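Local coordinates for putative gdp-fucose protein o-fucosyltransferase 1 (Caenorhabditis elegans, PDB 3ZY2) that belongs to the GDP-fucose protein O-fucosyltransferase family, has the two-domain GT-B fold and holds guanosine-5'-diphosphate in its pocket, at residues A[69-74]-A[185-190]; A[135-140]-A[164-169]; A[317-322]-A[337-342]. All blocks are in the same frame, centred on the assembly; numbering follows the deposited sequence.

Contact 1. Residues A[69-74]-A[185-190]; sequences AKYTRV and WSIQKY
Tyr71 meets Tyr190 and Ile187 in a contact made of aromatic and apolar packing. In a CH-pi contact, Tyr71 CB lies over one face of the Tyr190 ring, 3.8 Å from its centroid and 17° off the ring normal. The methylene of Lys189 CB lies on the opposite face of that ring. The two tyrosine rings meet obliquely, planes 38° apart and centroids 5.4 Å apart. Tyr71 CD1 comes 3.7 Å from Tyr190 CE2. The contact packs the loop before strand 74-75, at the edge of the first parallel sheet of this GT-B fold, against the connection from strand 168-171 to helix 195-208. The 3-10 segment that includes 186-190 belongs to that connection.

Apolar contact continues at the far end of Tyr71. CG anti to the backbone N (chi1 178°) directs the ring to Ile187, whose CG1 lies over one face, toward the rim. Ile187 CD1 reaches Tyr71 OH at 3.5 Å. Lys70 adds a looser touch through its CB, 4.2 Å from Tyr190 CD1. Polar and charged links come from helix 20-37, where Lys35 makes a cation-pi contact with Tyr71 and bonds its carbonyl O.

Contact 2. Residues A[135-140]-A[164-169]; sequences GDEYFG and EEYPVL
Glu137 and Tyr166 make the direct contact, with their side chains coming from opposite directions. Along 135-140, Gly135 shares backbone bonding with Ala96 of strand 95-98, and Glu137 pairs with Ala96 and Cys98 of the same strand. The side chain of Glu137 bends at chi2 (-79°), and its CG comes 3.7 Å from Tyr166 CE1. Glu137 OE2 lies at the ring edge, near its plane; the carboxylate and ring planes are 77° apart. Tyr166 OH donates to Glu137 OE2 over 2.7 Å and meets that oxygen from above the carboxylate plane, 51° out of it.

Strand 135-138 is an outermost strand, within this chain, of the parallel sheet in the first Rossmann-like half of this GT-B protein. Tyr166 sits in the loop just before strand 168-171, and its bond to Glu137 reaches past intervening strand 95-98. The two polar ends also meet the second subunit. Thr235 of that subunit bonds Tyr166 OH, and Arg237 of the same subunit forms a salt bridge with Glu137 OE1. This guanidinium probably favours the charged carboxylate. Phe161 meets the Tyr166 ring edge to face and also touches Glu137.

At Phe139 the chain has left the strand; its backbone still pairs with Cys98, and its ring meets those of Trp99 and Trp157.

Contact 3. Residues A[317-322]-A[337-342]; sequences TSLAIM and SHIVKR
Leu319 and Val340 form the tight part of this helix-helix contact. Leu319 CD2 comes 3.6 Å from Val340 CG2, and the CA atoms of the same two residues are the nearest pair, 6.2 Å apart. Val340 uses both of its methyl groups. CG1 stands anti to the backbone N (chi1 -176°) and meets Met322 CB at 3.8 Å. CG2 lies beside the backbone N, where it faces Leu319 and also touches Met322 CE at 3.9 Å. The bend of Met322 at chi3 (-80°) brings its CE back beside the valine.

The looser part is at Ile339. Leu319 CD1 is 4.0 Å from Ile339 CD1, and Leu319 CD2 is 4.1 Å from Ile339 CB. These two side chains cross at about a right angle. The looser side is buried too; Phe20 of helix 20-37 touches both Leu319 and Ile339. No hydrogen bond joins the segments. Their axes approach to 9.4 Å and cross at -37°, both running in the same general direction.

The side chain of Met322 lies about 5 Å from the bound guanosine-5'-diphosphate, so the packing lies close to the nucleotide pocket. Helix 315-324 rests on strand 282-287 through Met322 and Ser318, and Ala320 packs on helix 195-208. Helix 335-346 also packs on helix 20-37, where Arg342 touches Val24 and Leu28 and forms a salt bridge with Asp25.

In the fold
From the N terminus, the first segment reached is 69-74, which leads into strand 74-75. Contact 1 closes only at 185-190, after a long loop that holds strands 95-98, 135-138 and 168-171 of the first sheet. Contact 2 forms within that loop, between 135-140 and 164-169, and faces the second subunit. Contact 3 comes later and closes a short loop through strand 327-330 of the second sheet. Contacts 1 and 3 touch: Gln188 OE1 probably accepts a hydrogen bond from Arg342 NE at 2.8 Å. Segment 185-190 therefore links the first half to helix 335-346 of the second. Contact 2 lies apart from contact 3, their centres about 36 Å apart.

Contact 1. Residues A[69-74]-A[185-190]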
ATOM      1  N   ALA A  69       5.524   9.012 -27.602  1.00 17.27           N
ATOM      2  CA  ALA A  69       5.281  10.454 -27.557  1.00 19.50           C
ATOM      3  C   ALA A  69       4.000  10.844 -28.289  1.00 20.53           C
ATOM      4  O   ALA A  69       3.459  11.932 -28.057  1.00 21.79           O
ATOM      5  CB  ALA A  69       6.478  11.205 -28.133  1.00 19.83           C
ATOM      6  N   LYS A  70       3.501   9.970 -29.157  1.00 21.01           N
ATOM      7  CA  LYS A  70       2.248  10.268 -29.879  1.00 21.82           C
ATOM      8  C   LYS A  70       1.046  10.111 -28.952  1.00 22.17           C
ATOM      9  O   LYS A  70      -0.064  10.596 -29.244  1.00 23.64           O
ATOM     10  CB  LYS A  70       2.111   9.382 -31.108  1.00 23.20           C
ATOM     11  CG  LYS A  70       3.279   9.500 -32.079  1.00 24.94           C
ATOM     12  CD  LYS A  70       3.017  10.495 -33.176  1.00 32.63           C
ATOM     13  CE  LYS A  70       3.959  10.245 -34.370  1.00 34.35           C
ATOM     14  NZ  LYS A  70       3.848   8.873 -34.954  1.00 37.06           N
ATOM     15  N   TYR A  71       1.275   9.468 -27.811  1.00 20.10           N
ATOM     16  CA  TYR A  71       0.230   9.344 -26.813  1.00 20.22           C
ATOM     17  C   TYR A  71       0.249  10.479 -25.789  1.00 19.83           C
ATOM     18  O   TYR A  71      -0.798  11.077 -25.485  1.00 20.70           O
ATOM     19  CB  TYR A  71       0.277   7.977 -26.110  1.00 18.57           C
ATOM     20  CG  TYR A  71      -0.783   7.887 -25.047  1.00 20.17           C
ATOM     21  CD1 TYR A  71      -2.147   7.842 -25.396  1.00 19.10           C
ATOM     22  CD2 TYR A  71      -0.448   7.923 -23.693  1.00 19.50           C
ATOM     23  CE1 TYR A  71      -3.126   7.803 -24.423  1.00 21.55           C
ATOM     24  CE2 TYR A  71      -1.426   7.886 -22.716  1.00 21.10           C
ATOM     25  CZ  TYR A  71      -2.760   7.827 -23.087  1.00 20.75           C
ATOM     26  OH  TYR A  71      -3.722   7.789 -22.102  1.00 21.91           O
ATOM     27  N   THR A  72       1.425  10.767 -25.240  1.00 19.58           N
ATOM     28  CA  THR A  72       1.553  11.790 -24.208  1.00 19.86           C
ATOM     29  C   THR A  72       2.985  12.314 -24.182  1.00 20.16           C
ATOM     30  O   THR A  72       3.881  11.667 -24.721  1.00 19.72           O
ATOM     31  CB  THR A  72       1.121  11.230 -22.835  1.00 19.07           C
ATOM     32  OG1 THR A  72       0.860  12.305 -21.923  1.00 21.43           O
ATOM     33  CG2 THR A  72       2.180  10.249 -22.265  1.00 17.36           C
ATOM     34  N   ARG A  73       3.204  13.473 -23.557  1.00 20.65           N
ATOM     35  CA  ARG A  73       4.552  14.009 -23.418  1.00 20.99           C
ATOM     36  C   ARG A  73       5.436  13.137 -22.554  1.00 19.80           C
ATOM     37  O   ARG A  73       5.054  12.764 -21.441  1.00 18.89           O
ATOM     38  CB  ARG A  73       4.539  15.408 -22.817  1.00 21.88           C
ATOM     39  CG  ARG A  73       3.825  16.406 -23.659  1.00 24.68           C
ATOM     40  CD  ARG A  73       4.175  17.848 -23.256  1.00 24.74           C
ATOM     41  NE  ARG A  73       3.882  18.148 -21.848  1.00 24.96           N
ATOM     42  CZ  ARG A  73       2.662  18.246 -21.326  1.00 26.71           C
ATOM     43  NH1 ARG A  73       1.585  18.087 -22.088  1.00 27.57           N
ATOM     44  NH2 ARG A  73       2.513  18.514 -20.040  1.00 27.53           N
ATOM     45  N   VAL A  74       6.617  12.836 -23.083  1.00 18.98           N
ATOM     46  CA  VAL A  74       7.588  11.978 -22.433  1.00 19.24           C
ATOM     47  C   VAL A  74       9.001  12.541 -22.576  1.00 19.49           C
ATOM     48  O   VAL A  74       9.268  13.342 -23.493  1.00 21.62           O
ATOM     49  CB  VAL A  74       7.571  10.546 -23.058  1.00 17.08           C
ATOM     50  CG1 VAL A  74       6.241   9.835 -22.798  1.00 18.86           C
ATOM     51  CG2 VAL A  74       7.901  10.586 -24.559  1.00 18.61           C
ATOM     52  N   TRP A 185      -5.784  -0.839 -22.169  1.00 14.72           N
ATOM     53  CA  TRP A 185      -5.142  -1.857 -23.015  1.00 14.41           C
ATOM     54  C   TRP A 185      -4.770  -1.296 -24.393  1.00 13.70           C
ATOM     55  O   TRP A 185      -3.713  -1.676 -24.946  1.00 13.61           O
ATOM     56  CB  TRP A 185      -5.985  -3.118 -23.179  1.00 14.08           C
ATOM     57  CG  TRP A 185      -6.185  -3.874 -21.916  1.00 14.55           C
ATOM     58  CD1 TRP A 185      -5.426  -3.789 -20.773  1.00 14.05           C
ATOM     59  CD2 TRP A 185      -7.153  -4.895 -21.680  1.00 14.89           C
ATOM     60  NE1 TRP A 185      -5.914  -4.659 -19.813  1.00 15.98           N
ATOM     61  CE2 TRP A 185      -6.973  -5.347 -20.350  1.00 15.35           C
ATOM     62  CE3 TRP A 185      -8.195  -5.442 -22.449  1.00 17.88           C
ATOM     63  CZ2 TRP A 185      -7.780  -6.338 -19.780  1.00 16.91           C
ATOM     64  CZ3 TRP A 185      -8.997  -6.413 -21.883  1.00 19.85           C
ATOM     65  CH2 TRP A 185      -8.791  -6.855 -20.556  1.00 18.52           C
ATOM     66  N   SER A 186      -5.594  -0.402 -24.945  1.00 15.27           N
ATOM     67  CA  SER A 186      -5.299   0.181 -26.246  1.00 15.23           C
ATOM     68  C   SER A 186      -4.041   1.040 -26.291  1.00 15.36           C
ATOM     69  O   SER A 186      -3.507   1.286 -27.361  1.00 16.52           O
ATOM     70  CB  SER A 186      -6.515   0.973 -26.753  1.00 16.77           C
ATOM     71  OG  SER A 186      -6.747   2.072 -25.901  1.00 18.99           O
ATOM     72  N   ILE A 187      -3.535   1.466 -25.126  1.00 14.54           N
ATOM     73  CA  ILE A 187      -2.297   2.236 -25.087  1.00 14.88           C
ATOM     74  C   ILE A 187      -1.101   1.411 -25.602  1.00 13.93           C
ATOM     75  O   ILE A 187      -0.103   1.984 -26.027  1.00 14.72           O
ATOM     76  CB  ILE A 187      -2.083   2.847 -23.666  1.00 14.41           C
ATOM     77  CG1 ILE A 187      -3.260   3.777 -23.368  1.00 15.09           C
ATOM     78  CG2 ILE A 187      -0.731   3.619 -23.545  1.00 16.07           C
ATOM     79  CD1 ILE A 187      -3.245   4.352 -21.946  1.00 15.71           C
ATOM     80  N   GLN A 188      -1.221   0.075 -25.614  1.00 13.29           N
ATOM     81  CA  GLN A 188      -0.166  -0.761 -26.175  1.00 13.49           C
ATOM     82  C   GLN A 188       0.146  -0.395 -27.637  1.00 13.51           C
ATOM     83  O   GLN A 188       1.251  -0.634 -28.121  1.00 13.00           O
ATOM     84  CB  GLN A 188      -0.559  -2.231 -26.054  1.00 13.73           C
ATOM     85  CG  GLN A 188       0.592  -3.221 -26.351  1.00 15.43           C
ATOM     86  CD  GLN A 188       1.489  -3.514 -25.148  1.00 15.60           C
ATOM     87  OE1 GLN A 188       1.011  -3.769 -24.039  1.00 14.74           O
ATOM     88  NE2 GLN A 188       2.807  -3.505 -25.366  1.00 16.55           N
ATOM     89  N   LYS A 189      -0.820   0.242 -28.315  1.00 13.39           N
ATOM     90  CA  LYS A 189      -0.606   0.741 -29.694  1.00 15.35           C
ATOM     91  C   LYS A 189       0.676   1.601 -29.783  1.00 15.97           C
ATOM     92  O   LYS A 189       1.395   1.600 -30.794  1.00 16.55           O
ATOM     93  CB  LYS A 189      -1.837   1.546 -30.148  1.00 16.45           C
ATOM     94  CG  LYS A 189      -1.654   2.279 -31.448  1.00 20.89           C
ATOM     95  CD  LYS A 189      -2.922   3.040 -31.802  1.00 25.75           C
ATOM     96  CE  LYS A 189      -2.613   4.298 -32.602  1.00 33.18           C
ATOM     97  NZ  LYS A 189      -1.944   4.014 -33.905  1.00 36.51           N
ATOM     98  N   TYR A 190       0.969   2.298 -28.683  1.00 15.31           N
ATOM     99  CA  TYR A 190       2.043   3.281 -28.638  1.00 15.59           C
ATOM    100  C   TYR A 190       3.339   2.722 -28.104  1.00 14.32           C
ATOM    101  O   TYR A 190       4.304   3.466 -27.949  1.00 15.28           O
ATOM    102  CB  TYR A 190       1.611   4.514 -27.825  1.00 15.78           C
ATOM    103  CG  TYR A 190       0.355   5.134 -28.367  1.00 17.23           C
ATOM    104  CD1 TYR A 190       0.406   5.939 -29.482  1.00 20.39           C
ATOM    105  CD2 TYR A 190      -0.872   4.881 -27.775  1.00 18.66           C
ATOM    106  CE1 TYR A 190      -0.749   6.512 -30.008  1.00 21.54           C
ATOM    107  CE2 TYR A 190      -2.032   5.456 -28.273  1.00 20.18           C
ATOM    108  CZ  TYR A 190      -1.950   6.258 -29.395  1.00 22.72           C
ATOM    109  OH  TYR A 190      -3.096   6.826 -29.900  1.00 27.19           O
TER

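Contact 2. Residues A[135-140]-A[164-169]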
ATOM      1  N   GLY A 135      11.981  13.301   2.180  1.00 27.95           N
ATOM      2  CA  GLY A 135      10.663  13.546   2.783  1.00 27.98           C
ATOM      3  C   GLY A 135       9.588  12.833   1.989  1.00 27.61           C
ATOM      4  O   GLY A 135       9.859  12.303   0.908  1.00 27.46           O
ATOM      5  N   ASP A 136       8.368  12.847   2.523  1.00 27.79           N
ATOM      6  CA  ASP A 136       7.246  12.126   1.939  1.00 27.76           C
ATOM      7  C   ASP A 136       6.053  13.026   1.637  1.00 27.33           C
ATOM      8  O   ASP A 136       5.827  14.028   2.331  1.00 28.07           O
ATOM      9  CB  ASP A 136       6.853  10.941   2.832  1.00 28.39           C
ATOM     10  CG  ASP A 136       7.882   9.810   2.796  1.00 29.53           C
ATOM     11  OD1 ASP A 136       8.630   9.673   1.801  1.00 32.70           O
ATOM     12  OD2 ASP A 136       7.928   9.032   3.763  1.00 34.17           O
ATOM     13  N   GLU A 137       5.342  12.687   0.558  1.00 26.01           N
ATOM     14  CA  GLU A 137       4.040  13.279   0.220  1.00 26.28           C
ATOM     15  C   GLU A 137       3.017  12.167   0.014  1.00 26.42           C
ATOM     16  O   GLU A 137       3.320  11.149  -0.603  1.00 25.59           O
ATOM     17  CB  GLU A 137       4.116  14.170  -1.030  1.00 25.82           C
ATOM     18  CG  GLU A 137       4.966  15.436  -0.869  1.00 26.81           C
ATOM     19  CD  GLU A 137       4.265  16.590  -0.135  1.00 27.66           C
ATOM     20  OE1 GLU A 137       3.014  16.588  -0.020  1.00 28.75           O
ATOM     21  OE2 GLU A 137       4.983  17.526   0.302  1.00 27.47           O
ATOM     22  N   TYR A 138       1.816  12.357   0.552  1.00 26.64           N
ATOM     23  CA  TYR A 138       0.747  11.354   0.483  1.00 27.25           C
ATOM     24  C   TYR A 138      -0.385  11.823  -0.411  1.00 28.07           C
ATOM     25  O   TYR A 138      -0.659  13.019  -0.475  1.00 29.11           O
ATOM     26  CB  TYR A 138       0.229  11.041   1.892  1.00 27.31           C
ATOM     27  CG  TYR A 138       1.358  10.731   2.838  1.00 25.96           C
ATOM     28  CD1 TYR A 138       2.099   9.558   2.706  1.00 25.49           C
ATOM     29  CD2 TYR A 138       1.696  11.610   3.857  1.00 26.51           C
ATOM     30  CE1 TYR A 138       3.169   9.288   3.556  1.00 26.28           C
ATOM     31  CE2 TYR A 138       2.746  11.342   4.722  1.00 27.03           C
ATOM     32  CZ  TYR A 138       3.475  10.175   4.568  1.00 25.54           C
ATOM     33  OH  TYR A 138       4.520   9.937   5.438  1.00 27.16           O
ATOM     34  N   PHE A 139      -1.014  10.888  -1.123  1.00 29.37           N
ATOM     35  CA  PHE A 139      -2.095  11.235  -2.051  1.00 31.02           C
ATOM     36  C   PHE A 139      -3.365  10.398  -1.861  1.00 32.51           C
ATOM     37  O   PHE A 139      -4.350  10.578  -2.588  1.00 32.96           O
ATOM     38  CB  PHE A 139      -1.616  11.175  -3.517  1.00 30.58           C
ATOM     39  CG  PHE A 139      -1.106   9.828  -3.936  1.00 29.76           C
ATOM     40  CD1 PHE A 139      -1.987   8.820  -4.325  1.00 30.48           C
ATOM     41  CD2 PHE A 139       0.265   9.564  -3.955  1.00 30.41           C
ATOM     42  CE1 PHE A 139      -1.511   7.562  -4.709  1.00 30.40           C
ATOM     43  CE2 PHE A 139       0.752   8.308  -4.342  1.00 27.98           C
ATOM     44  CZ  PHE A 139      -0.132   7.308  -4.723  1.00 30.01           C
ATOM     45  N   GLY A 140      -3.337   9.501  -0.876  1.00 33.27           N
ATOM     46  CA  GLY A 140      -4.485   8.657  -0.549  1.00 35.11           C
ATOM     47  C   GLY A 140      -5.750   9.400  -0.153  1.00 37.09           C
ATOM     48  O   GLY A 140      -6.846   8.857  -0.267  1.00 37.53           O
ATOM     49  N   GLU A 164       5.190  24.513  -9.088  1.00 38.66           N
ATOM     50  CA  GLU A 164       6.271  25.334  -8.539  1.00 39.40           C
ATOM     51  C   GLU A 164       6.991  24.690  -7.341  1.00 38.41           C
ATOM     52  O   GLU A 164       8.231  24.645  -7.310  1.00 38.93           O
ATOM     53  CB  GLU A 164       5.767  26.745  -8.194  1.00 41.01           C
ATOM     54  CG  GLU A 164       6.815  27.677  -7.561  1.00 43.99           C
ATOM     55  CD  GLU A 164       7.741  28.367  -8.564  1.00 47.32           C
ATOM     56  OE1 GLU A 164       8.063  27.787  -9.629  1.00 48.16           O
ATOM     57  OE2 GLU A 164       8.159  29.513  -8.276  1.00 49.43           O
ATOM     58  N   GLU A 165       6.221  24.199  -6.372  1.00 36.70           N
ATOM     59  CA  GLU A 165       6.789  23.503  -5.219  1.00 35.39           C
ATOM     60  C   GLU A 165       7.065  22.030  -5.518  1.00 33.41           C
ATOM     61  O   GLU A 165       8.013  21.453  -4.953  1.00 32.79           O
ATOM     62  CB  GLU A 165       5.882  23.627  -3.992  1.00 35.75           C
ATOM     63  CG  GLU A 165       6.431  22.964  -2.705  1.00 35.43           C
ATOM     64  CD  GLU A 165       7.767  23.545  -2.216  1.00 37.53           C
ATOM     65  OE1 GLU A 165       8.002  24.762  -2.382  1.00 39.31           O
ATOM     66  OE2 GLU A 165       8.590  22.774  -1.668  1.00 36.91           O
ATOM     67  N   TYR A 166       6.250  21.437  -6.402  1.00 31.95           N
ATOM     68  CA  TYR A 166       6.348  20.004  -6.752  1.00 29.82           C
ATOM     69  C   TYR A 166       6.613  19.799  -8.245  1.00 28.46           C
ATOM     70  O   TYR A 166       5.732  19.339  -8.994  1.00 27.99           O
ATOM     71  CB  TYR A 166       5.093  19.234  -6.326  1.00 29.46           C
ATOM     72  CG  TYR A 166       4.784  19.374  -4.865  1.00 29.53           C
ATOM     73  CD1 TYR A 166       5.469  18.613  -3.921  1.00 27.34           C
ATOM     74  CD2 TYR A 166       3.816  20.278  -4.419  1.00 30.21           C
ATOM     75  CE1 TYR A 166       5.211  18.746  -2.570  1.00 29.02           C
ATOM     76  CE2 TYR A 166       3.539  20.413  -3.070  1.00 30.51           C
ATOM     77  CZ  TYR A 166       4.233  19.640  -2.149  1.00 29.01           C
ATOM     78  OH  TYR A 166       3.962  19.791  -0.811  1.00 29.15           O
ATOM     79  N   PRO A 167       7.836  20.132  -8.690  1.00 28.40           N
ATOM     80  CA  PRO A 167       8.165  20.012 -10.104  1.00 27.05           C
ATOM     81  C   PRO A 167       8.185  18.555 -10.565  1.00 25.30           C
ATOM     82  O   PRO A 167       7.970  18.285 -11.752  1.00 24.75           O
ATOM     83  CB  PRO A 167       9.568  20.624 -10.196  1.00 27.79           C
ATOM     84  CG  PRO A 167      10.100  20.619  -8.810  1.00 28.15           C
ATOM     85  CD  PRO A 167       8.923  20.770  -7.920  1.00 28.73           C
ATOM     86  N   VAL A 168       8.458  17.646  -9.633  1.00 23.21           N
ATOM     87  CA  VAL A 168       8.576  16.220  -9.961  1.00 21.92           C
ATOM     88  C   VAL A 168       7.796  15.386  -8.953  1.00 21.51           C
ATOM     89  O   VAL A 168       8.095  15.404  -7.763  1.00 22.15           O
ATOM     90  CB  VAL A 168      10.056  15.729 -10.007  1.00 20.30           C
ATOM     91  CG1 VAL A 168      10.091  14.198 -10.297  1.00 20.51           C
ATOM     92  CG2 VAL A 168      10.877  16.496 -11.049  1.00 22.41           C
ATOM     93  N   LEU A 169       6.801  14.631  -9.420  1.00 21.32           N
ATOM     94  CA  LEU A 169       6.142  13.658  -8.569  1.00 21.70           C
ATOM     95  C   LEU A 169       6.893  12.353  -8.752  1.00 20.87           C
ATOM     96  O   LEU A 169       7.001  11.864  -9.876  1.00 20.65           O
ATOM     97  CB  LEU A 169       4.670  13.471  -8.975  1.00 21.91           C
ATOM     98  CG  LEU A 169       3.522  14.400  -8.568  1.00 26.80           C
ATOM     99  CD1 LEU A 169       3.932  15.805  -8.081  1.00 25.61           C
ATOM    100  CD2 LEU A 169       2.483  14.495  -9.660  1.00 24.40           C
TER

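Contact 3. Residues A[317-322]-A[337-342]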
ATOM      1  N   THR A 317      12.673 -10.048 -28.182  1.00 13.12           N
ATOM      2  CA  THR A 317      12.595 -10.470 -29.575  1.00 13.56           C
ATOM      3  C   THR A 317      11.513 -11.543 -29.696  1.00 12.33           C
ATOM      4  O   THR A 317      10.753 -11.531 -30.668  1.00 13.06           O
ATOM      5  CB  THR A 317      13.941 -10.940 -30.135  1.00 14.44           C
ATOM      6  OG1 THR A 317      14.892  -9.862 -30.006  1.00 17.53           O
ATOM      7  CG2 THR A 317      13.812 -11.312 -31.606  1.00 16.04           C
ATOM      8  N   SER A 318      11.364 -12.393 -28.681  1.00 12.11           N
ATOM      9  CA  SER A 318      10.252 -13.373 -28.696  1.00 11.68           C
ATOM     10  C   SER A 318       8.907 -12.671 -28.720  1.00 11.68           C
ATOM     11  O   SER A 318       8.029 -13.060 -29.484  1.00 11.42           O
ATOM     12  CB  SER A 318      10.308 -14.356 -27.524  1.00 13.48           C
ATOM     13  OG  SER A 318      11.368 -15.286 -27.713  1.00 16.14           O
ATOM     14  N   LEU A 319       8.718 -11.667 -27.864  1.00 10.34           N
ATOM     15  CA  LEU A 319       7.463 -10.910 -27.895  1.00 10.02           C
ATOM     16  C   LEU A 319       7.205 -10.302 -29.282  1.00 10.06           C
ATOM     17  O   LEU A 319       6.066 -10.326 -29.803  1.00  9.93           O
ATOM     18  CB  LEU A 319       7.499  -9.787 -26.835  1.00 10.02           C
ATOM     19  CG  LEU A 319       7.382 -10.293 -25.383  1.00  9.55           C
ATOM     20  CD1 LEU A 319       7.786  -9.173 -24.458  1.00 10.24           C
ATOM     21  CD2 LEU A 319       5.957 -10.749 -25.053  1.00 12.54           C
ATOM     22  N   ALA A 320       8.250  -9.714 -29.867  1.00 10.44           N
ATOM     23  CA  ALA A 320       8.122  -9.079 -31.168  1.00 10.95           C
ATOM     24  C   ALA A 320       7.731 -10.099 -32.243  1.00 10.95           C
ATOM     25  O   ALA A 320       6.848  -9.828 -33.065  1.00 11.02           O
ATOM     26  CB  ALA A 320       9.428  -8.368 -31.530  1.00 12.03           C
ATOM     27  N   ILE A 321       8.379 -11.264 -32.230  1.00 10.08           N
ATOM     28  CA  ILE A 321       8.054 -12.332 -33.198  1.00  9.71           C
ATOM     29  C   ILE A 321       6.605 -12.764 -33.047  1.00 10.89           C
ATOM     30  O   ILE A 321       5.898 -12.923 -34.020  1.00 11.52           O
ATOM     31  CB  ILE A 321       9.015 -13.534 -33.063  1.00 10.21           C
ATOM     32  CG1 ILE A 321      10.429 -13.132 -33.524  1.00 10.25           C
ATOM     33  CG2 ILE A 321       8.521 -14.756 -33.885  1.00 10.98           C
ATOM     34  CD1 ILE A 321      11.491 -14.086 -33.076  1.00 11.70           C
ATOM     35  N   MET A 322       6.159 -12.954 -31.807  1.00 10.54           N
ATOM     36  CA  MET A 322       4.776 -13.378 -31.587  1.00 10.96           C
ATOM     37  C   MET A 322       3.805 -12.308 -32.055  1.00 11.42           C
ATOM     38  O   MET A 322       2.712 -12.637 -32.527  1.00 11.82           O
ATOM     39  CB  MET A 322       4.558 -13.748 -30.107  1.00 11.40           C
ATOM     40  CG  MET A 322       5.387 -14.976 -29.660  1.00 11.61           C
ATOM     41  SD  MET A 322       4.964 -15.644 -28.024  1.00 15.21           S
ATOM     42  CE  MET A 322       5.887 -14.444 -27.073  1.00 13.74           C
ATOM     43  N   SER A 337       2.114 -13.018 -22.124  1.00 10.22           N
ATOM     44  CA  SER A 337       1.180 -13.236 -23.241  1.00 10.64           C
ATOM     45  C   SER A 337       0.308 -12.009 -23.474  1.00 10.72           C
ATOM     46  O   SER A 337      -0.036 -11.712 -24.625  1.00 10.24           O
ATOM     47  CB  SER A 337       0.277 -14.461 -23.012  1.00 11.25           C
ATOM     48  OG  SER A 337       0.880 -15.677 -23.474  1.00 11.98           O
ATOM     49  N   HIS A 338      -0.034 -11.289 -22.394  1.00 10.91           N
ATOM     50  CA  HIS A 338      -0.990 -10.162 -22.525  1.00 10.90           C
ATOM     51  C   HIS A 338      -0.365  -9.031 -23.342  1.00 11.03           C
ATOM     52  O   HIS A 338      -1.055  -8.370 -24.120  1.00 11.06           O
ATOM     53  CB  HIS A 338      -1.453  -9.683 -21.138  1.00 11.44           C
ATOM     54  CG  HIS A 338      -2.719  -8.861 -21.118  1.00 11.33           C
ATOM     55  ND1 HIS A 338      -3.523  -8.579 -22.209  1.00 15.69           N
ATOM     56  CD2 HIS A 338      -3.318  -8.276 -20.054  1.00  9.69           C
ATOM     57  CE1 HIS A 338      -4.556  -7.847 -21.808  1.00 11.70           C
ATOM     58  NE2 HIS A 338      -4.443  -7.640 -20.512  1.00 16.06           N
ATOM     59  N   ILE A 339       0.951  -8.850 -23.214  1.00  9.96           N
ATOM     60  CA  ILE A 339       1.666  -7.900 -24.078  1.00  9.83           C
ATOM     61  C   ILE A 339       1.392  -8.234 -25.553  1.00 10.72           C
ATOM     62  O   ILE A 339       1.040  -7.354 -26.347  1.00 11.77           O
ATOM     63  CB  ILE A 339       3.196  -7.957 -23.838  1.00  9.90           C
ATOM     64  CG1 ILE A 339       3.538  -7.345 -22.477  1.00 10.32           C
ATOM     65  CG2 ILE A 339       3.891  -7.166 -24.975  1.00 10.55           C
ATOM     66  CD1 ILE A 339       4.985  -7.588 -22.067  1.00 11.37           C
ATOM     67  N   VAL A 340       1.531  -9.508 -25.906  1.00 10.56           N
ATOM     68  CA  VAL A 340       1.351  -9.924 -27.298  1.00 10.48           C
ATOM     69  C   VAL A 340      -0.100  -9.699 -27.733  1.00 10.71           C
ATOM     70  O   VAL A 340      -0.343  -9.178 -28.820  1.00 11.42           O
ATOM     71  CB  VAL A 340       1.686 -11.401 -27.525  1.00 10.75           C
ATOM     72  CG1 VAL A 340       1.570 -11.735 -29.014  1.00 11.65           C
ATOM     73  CG2 VAL A 340       3.084 -11.736 -27.042  1.00 10.46           C
ATOM     74  N   LYS A 341      -1.050 -10.124 -26.903  1.00 10.19           N
ATOM     75  CA  LYS A 341      -2.476  -9.964 -27.219  1.00 10.67           C
ATOM     76  C   LYS A 341      -2.808  -8.497 -27.496  1.00 11.53           C
ATOM     77  O   LYS A 341      -3.446  -8.194 -28.520  1.00 12.15           O
ATOM     78  CB  LYS A 341      -3.339 -10.487 -26.054  1.00 10.88           C
ATOM     79  CG  LYS A 341      -4.843 -10.323 -26.261  1.00 13.28           C
ATOM     80  CD  LYS A 341      -5.286 -11.039 -27.543  1.00 15.58           C
ATOM     81  CE  LYS A 341      -6.793 -11.307 -27.600  1.00 17.17           C
ATOM     82  NZ  LYS A 341      -7.634 -10.071 -27.430  1.00 17.33           N
ATOM     83  N   ARG A 342      -2.366  -7.588 -26.624  1.00 11.78           N
ATOM     84  CA  ARG A 342      -2.633  -6.157 -26.821  1.00 11.64           C
ATOM     85  C   ARG A 342      -1.959  -5.579 -28.067  1.00 11.96           C
ATOM     86  O   ARG A 342      -2.542  -4.724 -28.762  1.00 11.86           O
ATOM     87  CB  ARG A 342      -2.201  -5.355 -25.587  1.00 11.88           C
ATOM     88  CG  ARG A 342      -3.025  -5.694 -24.353  1.00 11.49           C
ATOM     89  CD  ARG A 342      -2.705  -4.764 -23.178  1.00 10.99           C
ATOM     90  NE  ARG A 342      -1.281  -4.762 -22.842  1.00 10.45           N
ATOM     91  CZ  ARG A 342      -0.778  -5.244 -21.710  1.00 11.65           C
ATOM     92  NH1 ARG A 342      -1.565  -5.796 -20.791  1.00 13.03           N
ATOM     93  NH2 ARG A 342       0.525  -5.140 -21.490  1.00 12.07           N
TER